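N-acetylgalactosaminyltransferase 7 (PDB 6IWR) is a human GalNAc-transferase family member with a manganese-bound glycosyltransferase domain of GT-A type and a ricin-type beta-trefoil lectin domain. Local coordinates at residues Ile110-Asn116 with Tyr382-Gln388; Ile153-Asn157 with Ile185-Lys191; Met164-His168 with Tyr201-Trp205; Gly219-Ser225 with Tyr345-Ile351; Ala228-Lys232 with Arg336-Phe340. One frame throughout, in Å; residues are numbered along the deposited sequence.

Interaction 1: residues Ile110-Asn116 with Tyr382-Gln388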
# COMPACT_ATOMS: atom_id res chain seq x y z
N ILE A 110 -2.49 17.24 2.77
CA ILE A 110 -2.44 15.88 3.30
C ILE A 110 -0.99 15.44 3.51
O ILE A 110 -0.65 14.90 4.57
CB ILE A 110 -3.20 14.90 2.38
CG1 ILE A 110 -4.69 15.26 2.32
CG2 ILE A 110 -2.99 13.48 2.86
CD1 ILE A 110 -5.43 14.62 1.18
N LYS A 111 -0.12 15.67 2.52
CA LYS A 111 1.31 15.44 2.72
C LYS A 111 1.80 16.09 4.00
O LYS A 111 2.52 15.46 4.78
CB LYS A 111 2.12 15.96 1.53
CG LYS A 111 2.53 14.90 0.51
CD LYS A 111 3.31 15.54 -0.62
CE LYS A 111 3.26 14.72 -1.90
NZ LYS A 111 3.99 15.40 -3.00
N GLU A 112 1.44 17.36 4.24
CA GLU A 112 2.01 18.06 5.39
C GLU A 112 1.45 17.54 6.71
O GLU A 112 2.20 17.39 7.68
CB GLU A 112 1.80 19.57 5.31
CG GLU A 112 2.42 20.30 6.53
CD GLU A 112 2.43 21.83 6.44
OE1 GLU A 112 2.96 22.47 7.38
OE2 GLU A 112 1.91 22.39 5.45
N PHE A 113 0.13 17.26 6.77
CA PHE A 113 -0.56 16.96 8.03
C PHE A 113 -1.23 15.59 8.11
O PHE A 113 -1.47 15.11 9.22
CB PHE A 113 -1.63 18.03 8.33
CG PHE A 113 -1.07 19.41 8.45
CD1 PHE A 113 -0.56 19.86 9.66
CD2 PHE A 113 -1.05 20.26 7.36
CE1 PHE A 113 -0.03 21.11 9.78
CE2 PHE A 113 -0.52 21.52 7.47
CZ PHE A 113 -0.00 21.95 8.69
N GLY A 114 -1.53 14.95 6.99
CA GLY A 114 -2.32 13.74 7.06
C GLY A 114 -3.81 13.96 7.11
O GLY A 114 -4.57 12.99 7.03
N PHE A 115 -4.25 15.21 7.23
CA PHE A 115 -5.65 15.57 7.10
C PHE A 115 -5.81 16.55 5.95
O PHE A 115 -4.87 17.25 5.56
CB PHE A 115 -6.20 16.18 8.39
CG PHE A 115 -5.91 15.38 9.60
CD1 PHE A 115 -6.25 14.03 9.64
CD2 PHE A 115 -5.30 15.95 10.71
CE1 PHE A 115 -6.01 13.26 10.77
CE2 PHE A 115 -5.03 15.18 11.84
CZ PHE A 115 -5.40 13.83 11.87
N ASN A 116 -7.01 16.57 5.40
CA ASN A 116 -7.41 17.56 4.41
C ASN A 116 -7.53 18.89 5.13
O ASN A 116 -8.59 19.24 5.63
CB ASN A 116 -8.73 17.15 3.78
CG ASN A 116 -9.13 18.02 2.64
OD1 ASN A 116 -9.89 17.59 1.76
ND2 ASN A 116 -8.62 19.26 2.61
N TYR A 382 -9.26 10.66 11.77
CA TYR A 382 -8.41 9.54 11.41
C TYR A 382 -7.61 9.88 10.17
O TYR A 382 -8.18 10.36 9.17
CB TYR A 382 -9.24 8.27 11.23
CG TYR A 382 -9.57 7.63 12.58
CD1 TYR A 382 -8.58 6.96 13.30
CD2 TYR A 382 -10.85 7.71 13.14
CE1 TYR A 382 -8.85 6.37 14.54
CE2 TYR A 382 -11.14 7.12 14.38
CZ TYR A 382 -10.13 6.45 15.08
OH TYR A 382 -10.38 5.86 16.30
N ARG A 383 -6.30 9.64 10.24
CA ARG A 383 -5.35 10.04 9.21
C ARG A 383 -5.67 9.44 7.86
O ARG A 383 -6.30 8.39 7.75
CB ARG A 383 -3.93 9.62 9.58
CG ARG A 383 -2.92 10.73 9.50
CD ARG A 383 -2.46 11.01 10.91
NE ARG A 383 -2.12 12.40 11.18
CZ ARG A 383 -1.88 12.86 12.41
NH1 ARG A 383 -1.96 12.02 13.43
NH2 ARG A 383 -1.57 14.13 12.63
N LEU A 384 -5.20 10.11 6.82
CA LEU A 384 -5.36 9.69 5.44
C LEU A 384 -4.00 9.28 4.89
O LEU A 384 -2.96 9.75 5.36
CB LEU A 384 -5.93 10.82 4.59
CG LEU A 384 -7.14 11.53 5.17
CD1 LEU A 384 -7.56 12.61 4.19
CD2 LEU A 384 -8.27 10.56 5.40
N GLU A 385 -4.00 8.42 3.88
CA GLU A 385 -2.71 8.10 3.31
C GLU A 385 -2.10 9.34 2.69
O GLU A 385 -2.78 10.34 2.45
CB GLU A 385 -2.79 6.98 2.28
CG GLU A 385 -4.13 6.31 2.22
CD GLU A 385 -4.14 4.96 2.91
OE1 GLU A 385 -4.93 4.08 2.49
OE2 GLU A 385 -3.36 4.77 3.87
N GLY A 386 -0.80 9.27 2.44
CA GLY A 386 -0.08 10.38 1.85
C GLY A 386 0.66 11.25 2.84
O GLY A 386 1.35 12.19 2.42
N TRP A 387 0.55 10.97 4.13
CA TRP A 387 1.18 11.81 5.13
C TRP A 387 2.68 11.56 5.15
O TRP A 387 3.16 10.53 4.67
CB TRP A 387 0.58 11.54 6.50
CG TRP A 387 1.00 12.50 7.54
CD1 TRP A 387 1.41 13.79 7.36
CD2 TRP A 387 1.07 12.25 8.94
NE1 TRP A 387 1.73 14.36 8.56
CE2 TRP A 387 1.53 13.43 9.55
CE3 TRP A 387 0.79 11.14 9.74
CZ2 TRP A 387 1.70 13.54 10.93
CZ3 TRP A 387 0.97 11.24 11.09
CH2 TRP A 387 1.42 12.44 11.67
N GLN A 388 3.41 12.51 5.72
CA GLN A 388 4.85 12.34 5.89
C GLN A 388 5.28 13.20 7.08
O GLN A 388 5.77 14.32 6.92
CB GLN A 388 5.58 12.71 4.60
CG GLN A 388 4.65 12.80 3.39
CD GLN A 388 5.38 13.00 2.04
OE1 GLN A 388 6.32 13.79 1.95
NE2 GLN A 388 4.95 12.27 1.00
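Four hydrogen bonds join the loop Tyr382-Gln388 to the carbonyls of Lys111, Glu112, Phe113 and Gly114, where helix 103-113 ends. Trp387 NE1 gives to Glu112 O at 3.2 Å; the oxygen lies in the indole plane, but the nitrogen sits above the carbonyl plane. Leu384 N gives to Gly114 O at 3.0 Å. The bonds from Arg383 NE to Phe113 O and from Gln388 N to Lys111 O are weak. The Arg383 guanidinium is sandwiched, with Trp387 CH2 of its own loop over its centre and the rim of Phe115 over the opposite face; the planes of the Phe115 ring and the guanidinium are 16° apart. Gly114, which leaves the helix with positive phi, places its CA over the Trp387 five-membered ring, 3.9 Å from the centroid, a CH-pi contact. Apolar packing is slight: Ile110 CD1 lies 4.2 Å from Leu384 CD1. The Arg383 side chain comes within about 4 Å of the bound manganese. Helix 103-113 thus abuts the loop leaving strand 376-382, and Glu112 forms a salt bridge with Lys191.

Interaction 2: residues Ile153-Asn157 with Ile185-Lys191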
# COMPACT_ATOMS: atom_id res chain seq x y z
N ILE A 153 -4.20 18.32 26.30
CA ILE A 153 -4.07 17.99 24.89
C ILE A 153 -2.58 18.06 24.59
O ILE A 153 -1.97 19.13 24.66
CB ILE A 153 -4.85 18.96 23.98
CG1 ILE A 153 -6.33 18.95 24.32
CG2 ILE A 153 -4.67 18.59 22.51
CD1 ILE A 153 -7.02 20.11 23.74
N VAL A 154 -2.00 16.92 24.27
CA VAL A 154 -0.62 16.85 23.81
C VAL A 154 -0.64 17.00 22.30
O VAL A 154 -1.42 16.35 21.61
CB VAL A 154 0.02 15.53 24.25
CG1 VAL A 154 1.40 15.37 23.61
CG2 VAL A 154 0.07 15.44 25.77
N PHE A 155 0.18 17.89 21.77
CA PHE A 155 0.22 18.05 20.33
C PHE A 155 1.65 18.13 19.84
O PHE A 155 2.58 18.48 20.58
CB PHE A 155 -0.60 19.27 19.87
CG PHE A 155 0.04 20.58 20.19
CD1 PHE A 155 0.91 21.19 19.29
CD2 PHE A 155 -0.27 21.24 21.37
CE1 PHE A 155 1.48 22.41 19.56
CE2 PHE A 155 0.31 22.47 21.66
CZ PHE A 155 1.20 23.05 20.76
N HIS A 156 1.82 17.75 18.57
CA HIS A 156 3.09 17.90 17.86
C HIS A 156 2.76 18.29 16.43
O HIS A 156 2.19 17.49 15.69
CB HIS A 156 3.92 16.61 17.92
CG HIS A 156 5.15 16.63 17.06
ND1 HIS A 156 6.35 17.18 17.48
CD2 HIS A 156 5.37 16.18 15.81
CE1 HIS A 156 7.24 17.08 16.52
NE2 HIS A 156 6.67 16.47 15.49
N ASN A 157 3.09 19.52 16.04
CA ASN A 157 2.99 19.97 14.66
C ASN A 157 1.57 19.91 14.12
O ASN A 157 1.37 19.90 12.90
CB ASN A 157 3.94 19.18 13.75
CG ASN A 157 5.36 19.70 13.83
OD1 ASN A 157 5.63 20.73 14.47
ND2 ASN A 157 6.27 19.00 13.16
N ILE A 185 0.04 20.71 25.73
CA ILE A 185 1.44 20.30 25.89
C ILE A 185 2.06 20.21 24.51
O ILE A 185 1.76 19.29 23.73
CB ILE A 185 1.58 18.96 26.63
CG1 ILE A 185 0.95 19.03 28.01
CG2 ILE A 185 3.06 18.61 26.74
CD1 ILE A 185 1.75 19.81 28.99
N ASP A 186 2.94 21.16 24.22
CA ASP A 186 3.68 21.19 22.96
C ASP A 186 4.86 20.24 23.07
O ASP A 186 5.80 20.52 23.81
CB ASP A 186 4.17 22.60 22.69
CG ASP A 186 4.83 22.73 21.35
OD1 ASP A 186 5.23 21.69 20.78
OD2 ASP A 186 4.91 23.88 20.87
N ASP A 187 4.82 19.13 22.34
CA ASP A 187 5.95 18.20 22.37
C ASP A 187 6.95 18.52 21.27
O ASP A 187 7.22 17.73 20.36
CB ASP A 187 5.47 16.76 22.26
CG ASP A 187 6.52 15.78 22.72
OD1 ASP A 187 7.30 16.16 23.62
OD2 ASP A 187 6.56 14.65 22.18
N PHE A 188 7.51 19.74 21.35
CA PHE A 188 8.69 20.11 20.57
C PHE A 188 8.37 20.31 19.09
O PHE A 188 9.14 19.89 18.22
CB PHE A 188 9.80 19.06 20.75
CG PHE A 188 11.17 19.60 20.56
CD1 PHE A 188 11.57 20.72 21.27
CD2 PHE A 188 12.06 19.01 19.69
CE1 PHE A 188 12.85 21.24 21.10
CE2 PHE A 188 13.34 19.52 19.51
CZ PHE A 188 13.73 20.63 20.22
N SER A 189 7.24 20.95 18.79
CA SER A 189 6.85 21.24 17.42
C SER A 189 7.84 22.20 16.76
O SER A 189 8.51 22.99 17.42
CB SER A 189 5.44 21.85 17.39
OG SER A 189 4.48 21.06 18.05
N ASN A 190 7.92 22.14 15.43
CA ASN A 190 8.70 23.13 14.70
C ASN A 190 7.87 24.10 13.87
O ASN A 190 8.39 25.14 13.48
CB ASN A 190 9.71 22.45 13.77
CG ASN A 190 9.24 21.12 13.28
OD1 ASN A 190 9.29 20.14 14.03
ND2 ASN A 190 8.75 21.07 12.05
N LYS A 191 6.60 23.80 13.60
CA LYS A 191 5.82 24.64 12.71
C LYS A 191 5.48 25.97 13.38
O LYS A 191 5.04 26.02 14.53
CB LYS A 191 4.56 23.92 12.24
CG LYS A 191 4.82 22.46 11.91
CD LYS A 191 4.03 21.91 10.73
CE LYS A 191 4.99 21.11 9.87
NZ LYS A 191 4.43 20.37 8.71
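Val154 and Phe155 pair in parallel with Ile185 and Asp186, and this part of the contact is tightly packed. Three nearly straight backbone bonds form the ladder: Ile185 N to Ile153 O at 2.8 Å, Phe155 N to Ile185 O at 2.9 Å, and Asp187 N to Phe155 O at 2.9 Å. Val154 CG2 packs against Ile185 CB on one face of the sheet. On the other, Phe155 has CG between its backbone N and carbonyl carbon (chi1 72°), which swings the ring across to the neighbouring strand, where Asp186 CA lies over its face, 4.0 Å from the centroid. Beyond the strands the grip passes to side chains. Ser189 OG accepts from Asn157 N at 2.9 Å and donates to Asp186 OD1, which also takes Ser189 N in an Asx motif. His156 ND1 gives to Asp187 O at 3.1 Å, from above the carbonyl plane. Toward solvent the hold slackens: Asn157 OD1 receives Asn190 N on a lone pair at 2.9 Å, while the bonds from Lys191 N to Asn157 OD1 and from Asn157 ND2 to OD1 of the exposed Asn190 are weak. The pair forms the two strands of the beta-alpha-beta unit 149-186, with Leu163 of helix 160-173 against Phe155 and Ala223 of helix 219-230 against Val154 and Asp187.

Interaction 3: residues Met164-His168 with Tyr201-Trp205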
# COMPACT_ATOMS: atom_id res chain seq x y z
N MET A 164 -7.31 24.09 17.19
CA MET A 164 -8.15 25.08 17.86
C MET A 164 -9.61 24.65 17.86
O MET A 164 -10.37 25.07 18.74
CB MET A 164 -7.97 26.46 17.22
CG MET A 164 -6.61 27.13 17.48
SD MET A 164 -5.90 26.98 19.15
CE MET A 164 -7.22 27.55 20.16
N ARG A 165 -10.01 23.78 16.93
CA ARG A 165 -11.38 23.29 16.97
C ARG A 165 -11.57 22.31 18.13
O ARG A 165 -12.64 22.28 18.75
CB ARG A 165 -11.78 22.65 15.64
CG ARG A 165 -13.25 22.17 15.56
CD ARG A 165 -13.83 22.20 14.12
NE ARG A 165 -12.89 21.63 13.16
CZ ARG A 165 -12.33 22.26 12.14
NH1 ARG A 165 -11.46 21.61 11.38
NH2 ARG A 165 -12.63 23.52 11.86
N THR A 166 -10.55 21.51 18.44
CA THR A 166 -10.62 20.67 19.63
C THR A 166 -10.94 21.53 20.85
O THR A 166 -11.91 21.28 21.58
CB THR A 166 -9.30 19.95 19.87
OG1 THR A 166 -8.81 19.38 18.66
CG2 THR A 166 -9.46 18.87 20.94
N VAL A 167 -10.10 22.55 21.07
CA VAL A 167 -10.25 23.46 22.19
C VAL A 167 -11.59 24.18 22.14
O VAL A 167 -12.33 24.22 23.13
CB VAL A 167 -9.06 24.44 22.23
CG1 VAL A 167 -9.31 25.56 23.24
CG2 VAL A 167 -7.76 23.70 22.57
N HIS A 168 -11.90 24.80 21.00
CA HIS A 168 -13.19 25.46 20.87
C HIS A 168 -14.31 24.50 21.25
O HIS A 168 -15.20 24.83 22.05
CB HIS A 168 -13.41 26.00 19.45
CG HIS A 168 -12.83 27.36 19.21
ND1 HIS A 168 -13.60 28.50 19.15
CD2 HIS A 168 -11.55 27.76 19.02
CE1 HIS A 168 -12.82 29.55 18.93
NE2 HIS A 168 -11.57 29.13 18.84
N TYR A 201 -2.94 34.16 20.32
CA TYR A 201 -4.34 33.77 20.13
C TYR A 201 -4.98 33.33 21.44
O TYR A 201 -6.07 33.78 21.82
CB TYR A 201 -4.43 32.63 19.11
CG TYR A 201 -5.85 32.14 18.87
CD1 TYR A 201 -6.68 32.80 17.96
CD2 TYR A 201 -6.38 31.05 19.57
CE1 TYR A 201 -7.97 32.39 17.73
CE2 TYR A 201 -7.67 30.63 19.33
CZ TYR A 201 -8.47 31.32 18.40
OH TYR A 201 -9.77 30.93 18.15
N ILE A 202 -4.30 32.45 22.15
CA ILE A 202 -4.76 31.75 23.33
C ILE A 202 -5.24 32.71 24.41
O ILE A 202 -6.01 32.33 25.30
CB ILE A 202 -3.61 30.84 23.80
CG1 ILE A 202 -3.79 29.49 23.14
CG2 ILE A 202 -3.51 30.72 25.28
CD1 ILE A 202 -5.20 29.08 23.15
N LYS A 203 -4.78 33.97 24.34
CA LYS A 203 -5.27 35.00 25.25
C LYS A 203 -6.78 35.19 25.13
O LYS A 203 -7.41 35.76 26.02
CB LYS A 203 -4.53 36.32 24.99
CG LYS A 203 -3.08 36.29 25.51
CD LYS A 203 -2.32 37.59 25.32
CE LYS A 203 -0.82 37.35 25.34
NZ LYS A 203 -0.00 38.58 25.18
N LEU A 204 -7.37 34.67 24.05
CA LEU A 204 -8.81 34.73 23.83
C LEU A 204 -9.62 34.30 25.05
O LEU A 204 -10.74 34.77 25.25
CB LEU A 204 -9.15 33.85 22.62
CG LEU A 204 -10.45 33.96 21.85
CD1 LEU A 204 -10.93 32.54 21.53
CD2 LEU A 204 -11.53 34.77 22.58
N TRP A 205 -9.09 33.38 25.86
CA TRP A 205 -9.83 32.74 26.94
C TRP A 205 -9.34 33.15 28.33
O TRP A 205 -9.66 32.49 29.33
CB TRP A 205 -9.76 31.22 26.80
CG TRP A 205 -10.47 30.68 25.62
CD1 TRP A 205 -11.82 30.59 25.45
CD2 TRP A 205 -9.88 30.11 24.45
NE1 TRP A 205 -12.11 30.03 24.23
CE2 TRP A 205 -10.93 29.73 23.59
CE3 TRP A 205 -8.56 29.91 24.03
CZ2 TRP A 205 -10.72 29.16 22.35
CZ3 TRP A 205 -8.34 29.34 22.80
CH2 TRP A 205 -9.42 28.97 21.96
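Val167 CG1 lies over one face of the Trp205 indole, 4.0 Å from the centroid of the six-membered ring, while Leu204 CD1 covers the opposite face from within the indole's own segment. Beside them the Met164 chain, bent at chi2 and chi3, turns its methyl toward Ile202, with Met164 CE 3.9 Å from Ile202 CD1. Its sulfur makes a Met-aromatic contact with Tyr201, SD standing 4.9 Å from the ring centroid and approaching obliquely. Helix 160-173, which supplies Met164, Val167 and His168, is the crossover helix of a beta-alpha-beta unit in the GT-A domain. Its partner is the end of helix 197-201 and the turn that leads on to strand 209-213, so the contact packs two successive connections between sheet strands side by side. Farther out, the Trp205 edge points at the face of His168 in a T-shaped pair, centroids 5.2 Å apart and planes at 73°. At the polar edge His168 NE2 and Tyr201 OH share a hydrogen bond of 2.6 Å, the oxygen near the imidazole plane; either atom could be the donor. The other imidazole nitrogen, ND1, is hydrogen-bonded to Asp126, so both nitrogens of the ring are held, which should fix its rotation.

Interaction 4: residues Gly219-Ser225 with Tyr345-Ile351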
# COMPACT_ATOMS: atom_id res chain seq x y z
N GLY A 219 8.09 12.49 23.11
CA GLY A 219 7.21 11.46 22.62
C GLY A 219 5.86 11.48 23.33
O GLY A 219 5.66 12.12 24.36
N LEU A 220 4.93 10.72 22.75
CA LEU A 220 3.53 10.83 23.13
C LEU A 220 3.28 10.39 24.57
O LEU A 220 2.55 11.05 25.31
CB LEU A 220 2.70 9.98 22.18
CG LEU A 220 1.22 10.08 22.49
CD1 LEU A 220 0.72 11.46 22.11
CD2 LEU A 220 0.50 8.99 21.73
N ILE A 221 3.85 9.26 24.97
CA ILE A 221 3.59 8.72 26.30
C ILE A 221 4.15 9.64 27.38
O ILE A 221 3.46 10.00 28.33
CB ILE A 221 4.20 7.31 26.43
CG1 ILE A 221 3.63 6.40 25.35
CG2 ILE A 221 3.97 6.76 27.82
CD1 ILE A 221 4.35 5.10 25.27
N GLN A 222 5.43 9.98 27.28
CA GLN A 222 6.00 10.82 28.32
C GLN A 222 5.42 12.23 28.28
O GLN A 222 5.41 12.93 29.30
CB GLN A 222 7.52 10.82 28.22
CG GLN A 222 8.15 9.43 28.48
CD GLN A 222 7.41 8.55 29.52
OE1 GLN A 222 7.08 8.97 30.64
NE2 GLN A 222 7.17 7.30 29.14
N ALA A 223 4.92 12.67 27.12
CA ALA A 223 4.27 13.98 27.07
C ALA A 223 2.98 13.98 27.89
O ALA A 223 2.67 14.97 28.56
CB ALA A 223 3.97 14.37 25.62
N ARG A 224 2.22 12.88 27.85
CA ARG A 224 1.03 12.78 28.69
C ARG A 224 1.40 12.83 30.16
O ARG A 224 0.66 13.40 30.98
CB ARG A 224 0.25 11.50 28.36
CG ARG A 224 -0.51 11.52 27.03
CD ARG A 224 -1.56 10.41 27.03
NE ARG A 224 -2.00 10.10 25.68
CZ ARG A 224 -1.70 8.98 25.03
NH1 ARG A 224 -0.97 8.06 25.63
NH2 ARG A 224 -2.13 8.80 23.78
N SER A 225 2.55 12.25 30.54
CA SER A 225 2.95 12.28 31.94
C SER A 225 3.34 13.69 32.38
O SER A 225 2.97 14.13 33.48
CB SER A 225 4.10 11.30 32.18
OG SER A 225 3.66 9.95 32.16
N TYR A 345 2.30 6.57 33.99
CA TYR A 345 2.66 5.78 32.84
C TYR A 345 4.08 5.38 33.11
O TYR A 345 4.92 6.22 33.41
CB TYR A 345 2.65 6.64 31.57
CG TYR A 345 1.35 6.65 30.80
CD1 TYR A 345 0.53 5.53 30.76
CD2 TYR A 345 0.95 7.77 30.10
CE1 TYR A 345 -0.65 5.54 30.04
CE2 TYR A 345 -0.22 7.79 29.39
CZ TYR A 345 -1.02 6.68 29.36
OH TYR A 345 -2.18 6.71 28.65
N ASP A 346 4.36 4.09 33.03
CA ASP A 346 5.70 3.59 33.32
C ASP A 346 6.66 4.49 32.57
O ASP A 346 6.47 4.76 31.39
CB ASP A 346 5.81 2.13 32.87
CG ASP A 346 7.23 1.70 32.52
OD1 ASP A 346 8.19 2.31 33.02
OD2 ASP A 346 7.37 0.75 31.73
N PRO A 347 7.70 4.97 33.25
CA PRO A 347 8.61 5.91 32.60
C PRO A 347 9.56 5.28 31.63
O PRO A 347 10.20 6.01 30.87
CB PRO A 347 9.38 6.53 33.77
CG PRO A 347 9.18 5.62 34.90
CD PRO A 347 7.92 4.87 34.70
N GLY A 348 9.66 3.94 31.59
CA GLY A 348 10.50 3.31 30.58
C GLY A 348 9.89 3.23 29.18
O GLY A 348 10.60 2.90 28.23
N LEU A 349 8.60 3.50 29.05
CA LEU A 349 7.99 3.44 27.73
C LEU A 349 8.56 4.54 26.86
O LEU A 349 8.52 5.72 27.23
CB LEU A 349 6.48 3.55 27.82
CG LEU A 349 5.74 2.24 28.09
CD1 LEU A 349 6.70 1.09 28.41
CD2 LEU A 349 4.73 2.44 29.20
N GLN A 350 9.08 4.15 25.71
CA GLN A 350 9.52 5.06 24.67
C GLN A 350 8.34 5.37 23.77
O GLN A 350 7.23 5.01 24.08
CB GLN A 350 10.69 4.48 23.90
CG GLN A 350 11.55 3.53 24.71
CD GLN A 350 13.02 3.89 24.71
OE1 GLN A 350 13.49 4.62 25.57
NE2 GLN A 350 13.75 3.38 23.74
N ILE A 351 8.57 6.00 22.64
CA ILE A 351 7.62 6.89 22.03
C ILE A 351 6.24 6.32 21.72
O ILE A 351 5.25 6.94 22.02
CB ILE A 351 8.24 7.45 20.73
CG1 ILE A 351 7.23 8.31 19.94
CG2 ILE A 351 8.80 6.30 19.90
CD1 ILE A 351 7.72 9.69 19.57
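Gln222 makes the polar link, its NE2 giving to Leu349 O at 2.8 Å, in the carbonyl plane and on a lone pair. A bend at chi2 (-34°) folds the amide back toward the loop, where the same nitrogen also makes a weak bond to Asp346 O. Ile221 splits its branches: CG2 meets Tyr345 CD2 at 3.9 Å, the two side chains crossing at about a right angle, while CD1 rests 3.7 Å from Leu349 CB. Arg224 runs past the edge of the phenol, with CD 3.8 Å from Tyr345 CE2, and Gly219 CA receives Ile351 CD1 at 3.6 Å. Behind this shell the loop is shaped by a type I turn from Asp346 to Leu349, in which Asp346 OD1 takes Gly348 N as an Asx turn. Farther out, Arg407 forms a salt bridge with Asp346, and Glu355 with Arg224. The N-terminal part of helix 219-230 packs against the loop between helices 336-342 and 355-365, with Asn404 and Arg407 of helix 400-412 touching Leu349.

Interaction 5: residues Ala228-Lys232 with Arg336-Phe340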
# COMPACT_ATOMS: atom_id res chain seq x y z
N ALA A 228 0.14 15.46 33.03
CA ALA A 228 -0.36 15.24 34.39
C ALA A 228 0.34 16.14 35.39
O ALA A 228 -0.27 16.58 36.38
CB ALA A 228 -0.20 13.77 34.79
N GLN A 229 1.61 16.46 35.16
CA GLN A 229 2.37 17.19 36.16
C GLN A 229 2.18 18.70 36.04
O GLN A 229 2.20 19.41 37.05
CB GLN A 229 3.84 16.81 36.04
CG GLN A 229 4.00 15.35 36.16
CD GLN A 229 5.41 14.90 35.92
OE1 GLN A 229 6.07 15.33 34.98
NE2 GLN A 229 5.89 14.02 36.79
N LYS A 230 2.00 19.20 34.83
CA LYS A 230 1.82 20.62 34.62
C LYS A 230 0.36 21.04 34.68
O LYS A 230 0.08 22.24 34.63
CB LYS A 230 2.44 21.05 33.28
CG LYS A 230 3.98 21.10 33.34
CD LYS A 230 4.61 20.80 31.98
CE LYS A 230 6.06 21.25 31.93
NZ LYS A 230 6.23 22.52 32.71
N ALA A 231 -0.56 20.09 34.80
CA ALA A 231 -1.99 20.39 34.80
C ALA A 231 -2.47 20.08 36.21
O ALA A 231 -2.82 18.95 36.52
CB ALA A 231 -2.75 19.58 33.76
N LYS A 232 -2.47 21.10 37.05
CA LYS A 232 -2.55 20.91 38.49
C LYS A 232 -3.90 21.30 39.09
O LYS A 232 -4.18 20.89 40.22
CB LYS A 232 -1.48 21.74 39.19
CG LYS A 232 -0.09 21.46 38.72
CD LYS A 232 0.75 22.65 39.04
CE LYS A 232 2.18 22.27 39.29
NZ LYS A 232 2.59 22.96 40.55
N ARG A 336 -6.97 12.66 39.28
CA ARG A 336 -5.58 13.02 39.14
C ARG A 336 -4.62 12.39 40.14
O ARG A 336 -3.53 11.99 39.80
CB ARG A 336 -5.44 14.53 39.16
CG ARG A 336 -4.09 15.02 38.72
CD ARG A 336 -3.88 16.44 39.13
NE ARG A 336 -2.57 16.91 38.77
CZ ARG A 336 -1.61 17.08 39.65
NH1 ARG A 336 -1.82 16.79 40.90
NH2 ARG A 336 -0.43 17.52 39.26
N GLU A 337 -5.03 12.32 41.39
CA GLU A 337 -4.24 11.68 42.41
C GLU A 337 -4.07 10.20 42.13
O GLU A 337 -3.01 9.65 42.33
CB GLU A 337 -4.89 11.89 43.76
CG GLU A 337 -4.04 12.66 44.74
CD GLU A 337 -4.48 12.46 46.17
OE1 GLU A 337 -5.70 12.58 46.44
OE2 GLU A 337 -3.62 12.19 47.02
N PHE A 338 -5.14 9.57 41.68
CA PHE A 338 -5.13 8.15 41.41
C PHE A 338 -4.18 7.76 40.29
O PHE A 338 -3.43 6.82 40.42
CB PHE A 338 -6.53 7.70 41.05
CG PHE A 338 -6.66 6.24 40.85
CD1 PHE A 338 -6.36 5.37 41.86
CD2 PHE A 338 -7.09 5.74 39.66
CE1 PHE A 338 -6.49 4.02 41.68
CE2 PHE A 338 -7.22 4.39 39.47
CZ PHE A 338 -6.92 3.53 40.48
N PHE A 339 -4.19 8.52 39.21
CA PHE A 339 -3.16 8.40 38.19
C PHE A 339 -1.77 8.52 38.81
O PHE A 339 -0.87 7.73 38.51
CB PHE A 339 -3.37 9.45 37.11
CG PHE A 339 -2.68 9.13 35.84
CD1 PHE A 339 -2.31 7.83 35.57
CD2 PHE A 339 -2.39 10.12 34.92
CE1 PHE A 339 -1.68 7.53 34.39
CE2 PHE A 339 -1.76 9.83 33.74
CZ PHE A 339 -1.40 8.53 33.47
N PHE A 340 -1.57 9.50 39.70
CA PHE A 340 -0.26 9.56 40.35
C PHE A 340 -0.04 8.35 41.25
O PHE A 340 1.05 7.76 41.23
CB PHE A 340 -0.07 10.87 41.11
CG PHE A 340 0.33 11.99 40.21
CD1 PHE A 340 1.66 12.22 39.91
CD2 PHE A 340 -0.64 12.77 39.60
CE1 PHE A 340 2.03 13.23 39.03
CE2 PHE A 340 -0.28 13.78 38.74
CZ PHE A 340 1.06 14.02 38.45
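Where helix 219-230 runs out, the first turn of helix 336-342 meets it, and Arg336 reaches across to the carbonyls there. Its side chain, extended as far as NE (chi1 -167°), brings NH2 to Ala228 O at 3.0 Å, in the carbonyl plane. NE adds two weak bonds, to Ala228 O at 3.3 Å and to Ala231 O at 3.0 Å, so one guanidinium spans the last helical turn and the residue that leaves it. Phe340 CE2, from the arginine's own helix, lies over the centre of one guanidinium face and Lys232 CA, from across the contact, over the opposite one, so both faces are covered. The Phe340 ring turns its edge to the other helix: CZ is 3.9 Å from Ala228 CB and 4.0 Å from Gln229 CG. Phe339 touches the same methyl more loosely. Both Ala228 and Phe339 also rest on Tyr239 of strand 236-240, an arrangement of neighbouring helices packed on a central sheet that belongs to the alpha/beta architecture of GT-A domains.

Overall arrangement
From the N terminus, helix 103-113 opens the longest loop, which interaction 1 closes only at 382-388; the other four contacts all fall within it. Interactions 2 and 3 cross, their segments alternating along strand 149-155, helix 160-173, strand 179-186 and the turn at 201-205, and they touch where Ile153 packs on Val167. Both are complete before helix 219-230 begins. That helix opens interactions 4 and 5, with 5 closing inside 4. Val154 against Ala223 joins interaction 2 to interaction 4, and the Glu112-Lys191 salt bridge joins it to interaction 1. Together they tie the sheet to its flanking helices and to the loops at 345-351 and 382-388.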